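Local coordinates for protein BSU-2 beta-lactamase (Bacillus subtilis, PDB 6W5E) that probably hydrolyses beta-lactam antibiotics as a class D beta-lactamase, at residues 222-228 with 240-246; 47-51 with 62-68. The contacts are given in a common frame with arbitrary orientation. Residues are numbered along the deposited sequence.

Interaction 1: 222-228 with 240-246; sequences MGLGWFV and FVTNVDD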
ATOM      1  N   MET A 222       6.080  -7.011 -15.099  1.00 19.30           N
ATOM      2  CA  MET A 222       4.670  -7.050 -14.709  1.00 17.30           C
ATOM      3  C   MET A 222       4.307  -8.351 -13.996  1.00 16.77           C
ATOM      4  O   MET A 222       3.171  -8.819 -14.073  1.00 17.27           O
ATOM      5  CB  MET A 222       3.733  -6.780 -15.894  1.00 20.70           C
ATOM      6  CG  MET A 222       4.113  -5.571 -16.727  1.00 22.97           C
ATOM      7  SD  MET A 222       3.907  -4.051 -15.791  1.00 27.01           S
ATOM      8  CE  MET A 222       2.130  -4.001 -15.605  1.00 25.70           C
ATOM      9  N   GLY A 223       5.265  -8.941 -13.292  1.00 15.44           N
ATOM     10  CA  GLY A 223       5.103 -10.271 -12.746  1.00 14.97           C
ATOM     11  C   GLY A 223       4.769 -10.341 -11.280  1.00 13.02           C
ATOM     12  O   GLY A 223       4.582 -11.444 -10.752  1.00 13.95           O
ATOM     13  N   LEU A 224       4.715  -9.202 -10.596  1.00 11.86           N
ATOM     14  CA  LEU A 224       4.385  -9.146  -9.182  1.00 12.35           C
ATOM     15  C   LEU A 224       3.504  -7.926  -8.986  1.00 10.98           C
ATOM     16  O   LEU A 224       3.821  -6.844  -9.491  1.00 12.29           O
ATOM     17  CB  LEU A 224       5.661  -8.984  -8.352  1.00 13.79           C
ATOM     18  CG  LEU A 224       5.487  -8.729  -6.860  1.00 15.43           C
ATOM     19  CD1 LEU A 224       4.754  -9.881  -6.200  1.00 18.03           C
ATOM     20  CD2 LEU A 224       6.855  -8.518  -6.229  1.00 17.23           C
ATOM     21  N   GLY A 225       2.404  -8.095  -8.270  1.00 10.86           N
ATOM     22  CA  GLY A 225       1.427  -7.028  -8.131  1.00 12.20           C
ATOM     23  C   GLY A 225       0.810  -7.019  -6.749  1.00 10.18           C
ATOM     24  O   GLY A 225       0.600  -8.068  -6.129  1.00 11.81           O
ATOM     25  N   TRP A 226       0.503  -5.811  -6.277  1.00 10.36           N
ATOM     26  CA  TRP A 226      -0.099  -5.612  -4.971  1.00 10.33           C
ATOM     27  C   TRP A 226      -1.213  -4.577  -5.068  1.00  9.26           C
ATOM     28  O   TRP A 226      -1.138  -3.635  -5.859  1.00 10.24           O
ATOM     29  CB  TRP A 226       0.892  -4.977  -4.006  1.00 11.48           C
ATOM     30  CG  TRP A 226       2.119  -5.724  -3.582  1.00 11.37           C
ATOM     31  CD1 TRP A 226       3.346  -5.702  -4.187  1.00 12.43           C
ATOM     32  CD2 TRP A 226       2.278  -6.488  -2.377  1.00 10.58           C
ATOM     33  NE1 TRP A 226       4.248  -6.443  -3.452  1.00 12.14           N
ATOM     34  CE2 TRP A 226       3.616  -6.936  -2.338  1.00 12.07           C
ATOM     35  CE3 TRP A 226       1.413  -6.848  -1.335  1.00 11.37           C
ATOM     36  CZ2 TRP A 226       4.112  -7.716  -1.294  1.00 13.66           C
ATOM     37  CZ3 TRP A 226       1.904  -7.624  -0.297  1.00 13.05           C
ATOM     38  CH2 TRP A 226       3.238  -8.058  -0.290  1.00 13.06           C
ATOM     39  N   PHE A 227      -2.217  -4.719  -4.200  1.00  9.77           N
ATOM     40  CA  PHE A 227      -3.128  -3.624  -3.880  1.00 10.14           C
ATOM     41  C   PHE A 227      -3.463  -3.758  -2.403  1.00  9.85           C
ATOM     42  O   PHE A 227      -3.993  -4.788  -1.974  1.00 11.04           O
ATOM     43  CB  PHE A 227      -4.391  -3.638  -4.750  1.00 11.32           C
ATOM     44  CG  PHE A 227      -5.296  -2.449  -4.529  1.00  9.61           C
ATOM     45  CD1 PHE A 227      -4.850  -1.151  -4.787  1.00 11.90           C
ATOM     46  CD2 PHE A 227      -6.590  -2.623  -4.062  1.00 11.02           C
ATOM     47  CE1 PHE A 227      -5.684  -0.061  -4.586  1.00 12.94           C
ATOM     48  CE2 PHE A 227      -7.426  -1.532  -3.866  1.00 12.28           C
ATOM     49  CZ  PHE A 227      -6.975  -0.257  -4.127  1.00 12.69           C
ATOM     50  N   VAL A 228      -3.104  -2.748  -1.613  1.00  9.96           N
ATOM     51  CA  VAL A 228      -3.210  -2.818  -0.163  1.00  9.51           C
ATOM     52  C   VAL A 228      -3.892  -1.562   0.347  1.00  9.59           C
ATOM     53  O   VAL A 228      -3.763  -0.486  -0.243  1.00 11.29           O
ATOM     54  CB  VAL A 228      -1.820  -3.017   0.495  1.00 10.82           C
ATOM     55  CG1 VAL A 228      -1.086  -4.200  -0.152  1.00 11.85           C
ATOM     56  CG2 VAL A 228      -0.965  -1.760   0.404  1.00 12.27           C
ATOM     57  N   PHE A 240      -7.380  -4.563   3.856  1.00 10.45           N
ATOM     58  CA  PHE A 240      -7.178  -5.594   2.841  1.00  9.84           C
ATOM     59  C   PHE A 240      -5.760  -5.575   2.283  1.00  9.51           C
ATOM     60  O   PHE A 240      -5.100  -4.527   2.211  1.00 10.29           O
ATOM     61  CB  PHE A 240      -8.191  -5.479   1.683  1.00 12.15           C
ATOM     62  CG  PHE A 240      -8.131  -4.158   0.974  1.00 11.03           C
ATOM     63  CD1 PHE A 240      -7.160  -3.914   0.010  1.00 10.67           C
ATOM     64  CD2 PHE A 240      -9.041  -3.155   1.275  1.00 12.49           C
ATOM     65  CE1 PHE A 240      -7.074  -2.679  -0.621  1.00 12.33           C
ATOM     66  CE2 PHE A 240      -8.969  -1.925   0.633  1.00 14.72           C
ATOM     67  CZ  PHE A 240      -7.986  -1.693  -0.315  1.00 15.26           C
ATOM     68  N   VAL A 241      -5.314  -6.757   1.853  1.00 10.08           N
ATOM     69  CA  VAL A 241      -4.074  -6.926   1.109  1.00 10.17           C
ATOM     70  C   VAL A 241      -4.320  -7.959   0.023  1.00 10.57           C
ATOM     71  O   VAL A 241      -4.760  -9.078   0.308  1.00 11.51           O
ATOM     72  CB  VAL A 241      -2.930  -7.406   2.025  1.00 11.45           C
ATOM     73  CG1 VAL A 241      -1.734  -7.884   1.211  1.00 11.79           C
ATOM     74  CG2 VAL A 241      -2.495  -6.288   2.959  1.00 12.55           C
ATOM     75  N   THR A 242      -4.017  -7.592  -1.217  1.00 11.46           N
ATOM     76  CA  THR A 242      -4.041  -8.507  -2.349  1.00 10.29           C
ATOM     77  C   THR A 242      -2.663  -8.535  -2.987  1.00 10.03           C
ATOM     78  O   THR A 242      -2.036  -7.486  -3.170  1.00 10.74           O
ATOM     79  CB  THR A 242      -5.076  -8.055  -3.373  1.00 11.32           C
ATOM     80  OG1 THR A 242      -6.346  -7.979  -2.725  1.00 13.19           O
ATOM     81  CG2 THR A 242      -5.157  -9.036  -4.545  1.00 12.42           C
ATOM     82  N   ASN A 243      -2.186  -9.738  -3.307  1.00 10.58           N
ATOM     83  CA  ASN A 243      -0.865  -9.905  -3.898  1.00 11.50           C
ATOM     84  C   ASN A 243      -0.951 -11.015  -4.937  1.00 11.45           C
ATOM     85  O   ASN A 243      -1.559 -12.057  -4.673  1.00 13.02           O
ATOM     86  CB  ASN A 243       0.152 -10.248  -2.796  1.00 13.97           C
ATOM     87  CG  ASN A 243       1.429 -10.837  -3.330  1.00 15.36           C
ATOM     88  OD1 ASN A 243       1.562 -12.055  -3.424  1.00 19.54           O
ATOM     89  ND2 ASN A 243       2.387  -9.981  -3.677  1.00 18.07           N
ATOM     90  N   VAL A 244      -0.370 -10.784  -6.121  1.00 10.47           N
ATOM     91  CA  VAL A 244      -0.550 -11.667  -7.271  1.00 12.01           C
ATOM     92  C   VAL A 244       0.739 -11.747  -8.088  1.00 10.97           C
ATOM     93  O   VAL A 244       1.585 -10.846  -8.059  1.00 11.34           O
ATOM     94  CB  VAL A 244      -1.717 -11.215  -8.194  1.00 12.13           C
ATOM     95  CG1 VAL A 244      -3.062 -11.351  -7.503  1.00 14.02           C
ATOM     96  CG2 VAL A 244      -1.494  -9.782  -8.681  1.00 14.11           C
ATOM     97  N   ASP A 245       0.856 -12.833  -8.860  1.00 13.10           N
ATOM     98  CA  ASP A 245       1.896 -12.973  -9.877  1.00 12.81           C
ATOM     99  C   ASP A 245       1.455 -12.313 -11.182  1.00 14.39           C
ATOM    100  O   ASP A 245       1.454 -12.945 -12.244  1.00 15.92           O
ATOM    101  CB  ASP A 245       2.269 -14.458 -10.068  1.00 14.60           C
ATOM    102  CG  ASP A 245       1.208 -15.255 -10.834  1.00 20.31           C
ATOM    103  OD1 ASP A 245       0.005 -14.975 -10.667  1.00 19.89           O
ATOM    104  OD2 ASP A 245       1.584 -16.174 -11.604  1.00 22.79           O
ATOM    105  N   ASP A 246       1.098 -11.034 -11.109  1.00 14.10           N
ATOM    106  CA  ASP A 246       0.492 -10.276 -12.200  1.00 13.87           C
ATOM    107  C   ASP A 246       0.662  -8.809 -11.826  1.00 13.97           C
ATOM    108  O   ASP A 246       1.365  -8.488 -10.866  1.00 13.23           O
ATOM    109  CB  ASP A 246      -0.978 -10.690 -12.358  1.00 15.41           C
ATOM    110  CG  ASP A 246      -1.516 -10.502 -13.770  1.00 18.41           C
ATOM    111  OD1 ASP A 246      -1.079  -9.580 -14.487  1.00 18.32           O
ATOM    112  OD2 ASP A 246      -2.410 -11.279 -14.166  1.00 21.00           O
TER
HETATM  113  O   HOH W   1       1.089  -8.917 -15.906  1.00 24.96           O
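The rings of Phe227 and Phe240 meet at Phe227 CE2 and Phe240 CE1, 3.5 Å apart. The planes differ by 26°, and the lateral offset, with centroids 5.3 Å apart, gives little ring-on-ring overlap. Both pack on helix 248-261. On the opposite sheet face, Val228 CG1 approaches Val241 CG1 at 4.0 Å, and Val241 CG1 also lies 3.9 Å from Trp226 CZ3, near the plane of the indole. Asn243 lies over an indole face: its CB makes a CH-pi contact 4.2 Å from the centroid of the six-membered ring of Trp226. This side is backed by helix 172-184.

These residues belong to the hairpin of strands 225-233 and 236-244, central in the antiparallel sheet of the penicillin-binding fold. Across its other edge, 225-228 pairs with the strand carrying the KTG motif of serine beta-lactamases, through Lys214 and Gly216. Within the hairpin, Gly225 with Val244 and Phe227 with Thr242 are hydrogen-bonded pairs: Gly225 N to Val244 O and Val244 N to Gly225 O are both 2.9 Å, while Phe227 N to Thr242 O is 3.0 Å and Thr242 N to Phe227 O 2.9 Å. A side chain at Gly225 would collide with Asp246 O.

Among the polar ends, Trp226 NE1 donates to Thr73 O, and Thr242 OG1 bonds to Thr255. Beyond the pairing, the chain bends through an inverse gamma turn centred on Asp245, closed by a weak bond from Asp246 N to Val244 O of 3.1 Å. At the exposed end a water donates to Met222 O (2.8 Å) and to Asp246 OD1 (2.7 Å).

Interaction 2: 47-51 with 62-68; sequences DGTFI and VYNRKRA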
ATOM      1  N   ASP A  47      -1.908 -16.830  -9.525  1.00 17.31           N
ATOM      2  CA  ASP A  47      -1.231 -17.205  -8.287  1.00 16.10           C
ATOM      3  C   ASP A  47      -1.309 -16.003  -7.349  1.00 15.10           C
ATOM      4  O   ASP A  47      -0.647 -14.988  -7.580  1.00 15.41           O
ATOM      5  CB  ASP A  47       0.219 -17.557  -8.614  1.00 18.10           C
ATOM      6  CG  ASP A  47       0.904 -18.326  -7.505  1.00 19.04           C
ATOM      7  OD1 ASP A  47       0.270 -18.552  -6.458  1.00 21.33           O
ATOM      8  OD2 ASP A  47       2.086 -18.699  -7.678  1.00 23.01           O
ATOM      9  N   GLY A  48      -2.130 -16.085  -6.305  1.00 14.84           N
ATOM     10  CA  GLY A  48      -2.341 -14.891  -5.505  1.00 14.60           C
ATOM     11  C   GLY A  48      -2.870 -15.194  -4.123  1.00 12.85           C
ATOM     12  O   GLY A  48      -3.207 -16.333  -3.791  1.00 13.21           O
ATOM     13  N   THR A  49      -2.951 -14.134  -3.316  1.00 11.80           N
ATOM     14  CA  THR A  49      -3.506 -14.203  -1.972  1.00 11.04           C
ATOM     15  C   THR A  49      -4.357 -12.963  -1.720  1.00 11.32           C
ATOM     16  O   THR A  49      -4.146 -11.908  -2.325  1.00 11.84           O
ATOM     17  CB  THR A  49      -2.391 -14.370  -0.926  1.00 13.28           C
ATOM     18  OG1 THR A  49      -2.948 -14.445   0.387  1.00 13.65           O
ATOM     19  CG2 THR A  49      -1.422 -13.203  -0.984  1.00 14.98           C
ATOM     20  N   PHE A  50      -5.348 -13.111  -0.846  1.00 11.60           N
ATOM     21  CA  PHE A  50      -6.217 -12.012  -0.447  1.00 11.22           C
ATOM     22  C   PHE A  50      -6.454 -12.123   1.050  1.00 10.21           C
ATOM     23  O   PHE A  50      -6.758 -13.209   1.555  1.00 11.76           O
ATOM     24  CB  PHE A  50      -7.568 -12.090  -1.177  1.00 11.47           C
ATOM     25  CG  PHE A  50      -8.575 -11.070  -0.707  1.00 11.59           C
ATOM     26  CD1 PHE A  50      -8.465  -9.740  -1.089  1.00 13.27           C
ATOM     27  CD2 PHE A  50      -9.637 -11.447   0.098  1.00 12.12           C
ATOM     28  CE1 PHE A  50      -9.387  -8.813  -0.668  1.00 13.24           C
ATOM     29  CE2 PHE A  50     -10.571 -10.515   0.522  1.00 12.19           C
ATOM     30  CZ  PHE A  50     -10.449  -9.203   0.137  1.00 13.24           C
ATOM     31  N   ILE A  51      -6.323 -10.997   1.747  1.00 10.17           N
ATOM     32  CA  ILE A  51      -6.512 -10.924   3.191  1.00 10.74           C
ATOM     33  C   ILE A  51      -7.487  -9.798   3.489  1.00  9.78           C
ATOM     34  O   ILE A  51      -7.325  -8.689   2.971  1.00 11.17           O
ATOM     35  CB  ILE A  51      -5.182 -10.662   3.920  1.00 11.35           C
ATOM     36  CG1 ILE A  51      -4.136 -11.709   3.532  1.00 13.05           C
ATOM     37  CG2 ILE A  51      -5.432 -10.644   5.420  1.00 13.31           C
ATOM     38  CD1 ILE A  51      -2.729 -11.222   3.668  1.00 16.58           C
ATOM     39  N   VAL A  62      -8.292 -15.133   5.160  1.00 11.75           N
ATOM     40  CA  VAL A  62      -7.099 -15.292   4.327  1.00 12.27           C
ATOM     41  C   VAL A  62      -7.379 -16.343   3.263  1.00 12.43           C
ATOM     42  O   VAL A  62      -7.633 -17.509   3.596  1.00 14.01           O
ATOM     43  CB  VAL A  62      -5.867 -15.709   5.152  1.00 13.35           C
ATOM     44  CG1 VAL A  62      -4.650 -15.864   4.243  1.00 15.02           C
ATOM     45  CG2 VAL A  62      -5.582 -14.711   6.264  1.00 13.33           C
ATOM     46  N   TYR A  63      -7.325 -15.941   1.994  1.00 11.98           N
ATOM     47  CA  TYR A  63      -7.271 -16.876   0.878  1.00 12.22           C
ATOM     48  C   TYR A  63      -5.812 -17.130   0.511  1.00 12.85           C
ATOM     49  O   TYR A  63      -5.051 -16.181   0.284  1.00 12.02           O
ATOM     50  CB  TYR A  63      -8.018 -16.321  -0.342  1.00 12.61           C
ATOM     51  CG  TYR A  63      -7.689 -17.079  -1.612  1.00 13.27           C
ATOM     52  CD1 TYR A  63      -8.321 -18.288  -1.912  1.00 13.30           C
ATOM     53  CD2 TYR A  63      -6.718 -16.610  -2.498  1.00 15.72           C
ATOM     54  CE1 TYR A  63      -7.995 -19.002  -3.073  1.00 13.62           C
ATOM     55  CE2 TYR A  63      -6.387 -17.317  -3.645  1.00 16.20           C
ATOM     56  CZ  TYR A  63      -7.025 -18.505  -3.929  1.00 15.96           C
ATOM     57  OH  TYR A  63      -6.691 -19.194  -5.075  1.00 19.58           O
ATOM     58  N   ASN A  64      -5.433 -18.415   0.454  1.00 12.43           N
ATOM     59  CA  ASN A  64      -4.084 -18.864   0.114  1.00 11.48           C
ATOM     60  C   ASN A  64      -3.096 -18.521   1.226  1.00 11.39           C
ATOM     61  O   ASN A  64      -2.284 -17.591   1.111  1.00 12.90           O
ATOM     62  CB  ASN A  64      -3.627 -18.355  -1.259  1.00 12.95           C
ATOM     63  CG  ASN A  64      -2.393 -19.072  -1.764  1.00 12.45           C
ATOM     64  OD1 ASN A  64      -1.702 -19.748  -1.001  1.00 16.28           O
ATOM     65  ND2 ASN A  64      -2.101 -18.916  -3.046  1.00 14.68           N
ATOM     66  N   ARG A  65      -3.146 -19.314   2.295  1.00 14.42           N
ATOM     67  CA  ARG A  65      -2.322 -19.062   3.471  1.00 15.33           C
ATOM     68  C   ARG A  65      -0.833 -19.176   3.151  1.00 14.78           C
ATOM     69  O   ARG A  65      -0.018 -18.402   3.675  1.00 16.25           O
ATOM     70  CB  ARG A  65      -2.736 -20.045   4.569  1.00 19.51           C
ATOM     71  CG  ARG A  65      -1.821 -20.124   5.760  1.00 23.53           C
ATOM     72  CD  ARG A  65      -2.066 -18.970   6.710  1.00 25.44           C
ATOM     73  NE  ARG A  65      -3.487 -18.726   6.941  1.00 22.80           N
ATOM     74  CZ  ARG A  65      -3.958 -18.012   7.959  1.00 20.29           C
ATOM     75  NH1 ARG A  65      -3.115 -17.489   8.845  1.00 19.58           N
ATOM     76  NH2 ARG A  65      -5.261 -17.824   8.094  1.00 20.36           N
ATOM     77  N   LYS A  66      -0.453 -20.135   2.299  1.00 14.75           N
ATOM     78  CA  LYS A  66       0.960 -20.291   1.958  1.00 16.19           C
ATOM     79  C   LYS A  66       1.521 -19.015   1.349  1.00 15.65           C
ATOM     80  O   LYS A  66       2.553 -18.499   1.796  1.00 16.31           O
ATOM     81  CB  LYS A  66       1.151 -21.454   0.987  1.00 18.40           C
ATOM     82  CG  LYS A  66       2.606 -21.633   0.572  1.00 20.46           C
ATOM     83  CD  LYS A  66       2.782 -22.821  -0.364  1.00 26.31           C
ATOM     84  CE  LYS A  66       3.217 -24.062   0.399  1.00 24.92           C
ATOM     85  NZ  LYS A  66       3.306 -25.250  -0.489  1.00 27.84           N
ATOM     86  N   ARG A  67       0.846 -18.487   0.328  1.00 13.94           N
ATOM     87  CA  ARG A  67       1.334 -17.276  -0.315  1.00 16.09           C
ATOM     88  C   ARG A  67       1.247 -16.074   0.618  1.00 13.06           C
ATOM     89  O   ARG A  67       2.105 -15.182   0.562  1.00 14.64           O
ATOM     90  CB  ARG A  67       0.590 -17.026  -1.628  1.00 16.41           C
ATOM     91  CG  ARG A  67       1.242 -15.940  -2.452  1.00 16.76           C
ATOM     92  CD  ARG A  67       0.662 -15.803  -3.839  1.00 18.92           C
ATOM     93  NE  ARG A  67       1.220 -14.622  -4.483  1.00 18.30           N
ATOM     94  CZ  ARG A  67       2.141 -14.645  -5.441  1.00 16.58           C
ATOM     95  NH1 ARG A  67       2.617 -15.796  -5.897  1.00 18.92           N
ATOM     96  NH2 ARG A  67       2.586 -13.505  -5.937  1.00 16.46           N
ATOM     97  N   ALA A  68       0.242 -16.044   1.495  1.00 14.19           N
ATOM     98  CA  ALA A  68       0.106 -14.946   2.441  1.00 14.15           C
ATOM     99  C   ALA A  68       1.311 -14.838   3.361  1.00 13.13           C
ATOM    100  O   ALA A  68       1.610 -13.744   3.854  1.00 13.61           O
ATOM    101  CB  ALA A  68      -1.177 -15.104   3.257  1.00 13.81           C
TER
HETATM  102  O   HOH W   2      -4.025 -18.538  -6.220  1.00 19.74           O
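This is the open end of a beta hairpin at the edge of the main sheet, where strand 59-63 leaves strand 48-54 and turns into the short helix 65-68. Phe50 and Tyr63 form an antiparallel hydrogen-bonded pair, with Tyr63 N to Phe50 O at 2.8 Å and a longer return bond from Phe50 N to Tyr63 O at 3.3 Å. Thr49 OG1 donates to the same Tyr63 O at 2.7 Å, so one carbonyl serves two donors. Asn64 works in two directions: its ND2 donates to Gly48 O (2.9 Å), while its OD1 accepts from Arg67 N (3.1 Å) as the N-cap of the helix. The side chain of Arg67 runs back along Gly48, its CD 3.6 Å from Gly48 CA; its NE is hydrogen-bonded to Asn243 OD1, and its NH1 forms a salt bridge with Asp47 OD2 at 3.4 Å. A water links Gly48 N (3.1 Å) to Tyr63 OH (3.0 Å). Ile51 CD1 rests 4.2 Å from Ala68 CB on the face covered by helix 172-184, through Pro172 and Leu173; on the other face Tyr63 stacks on Phe43, and strand 236-244 flanks 48-54 along its far edge.

In the fold
Interactions 1 and 2, with centres about 10 Å apart, are two hairpins of one sheet, joined where strand 236-244 lies beside strand 48-54. Asn243 is the main junction: its O accepts from Thr49 N and its OD1 from Arg67 NE, each at 2.8 Å. Just past the ends of these strands, Asp245 OD1 lies 2.9 Å from Asp47 N; further along them, Phe50 CD1 packs against Thr242 OG1 at 3.2 Å. Trp226 also touches Thr77, two residues before the carboxylated Lys79, which places interaction 1 against the probable catalytic region. The side chains of Leu224 and of Arg67 each lie about 3 Å, between nearest atoms, from bound malonate, probably from the crystallisation liquor.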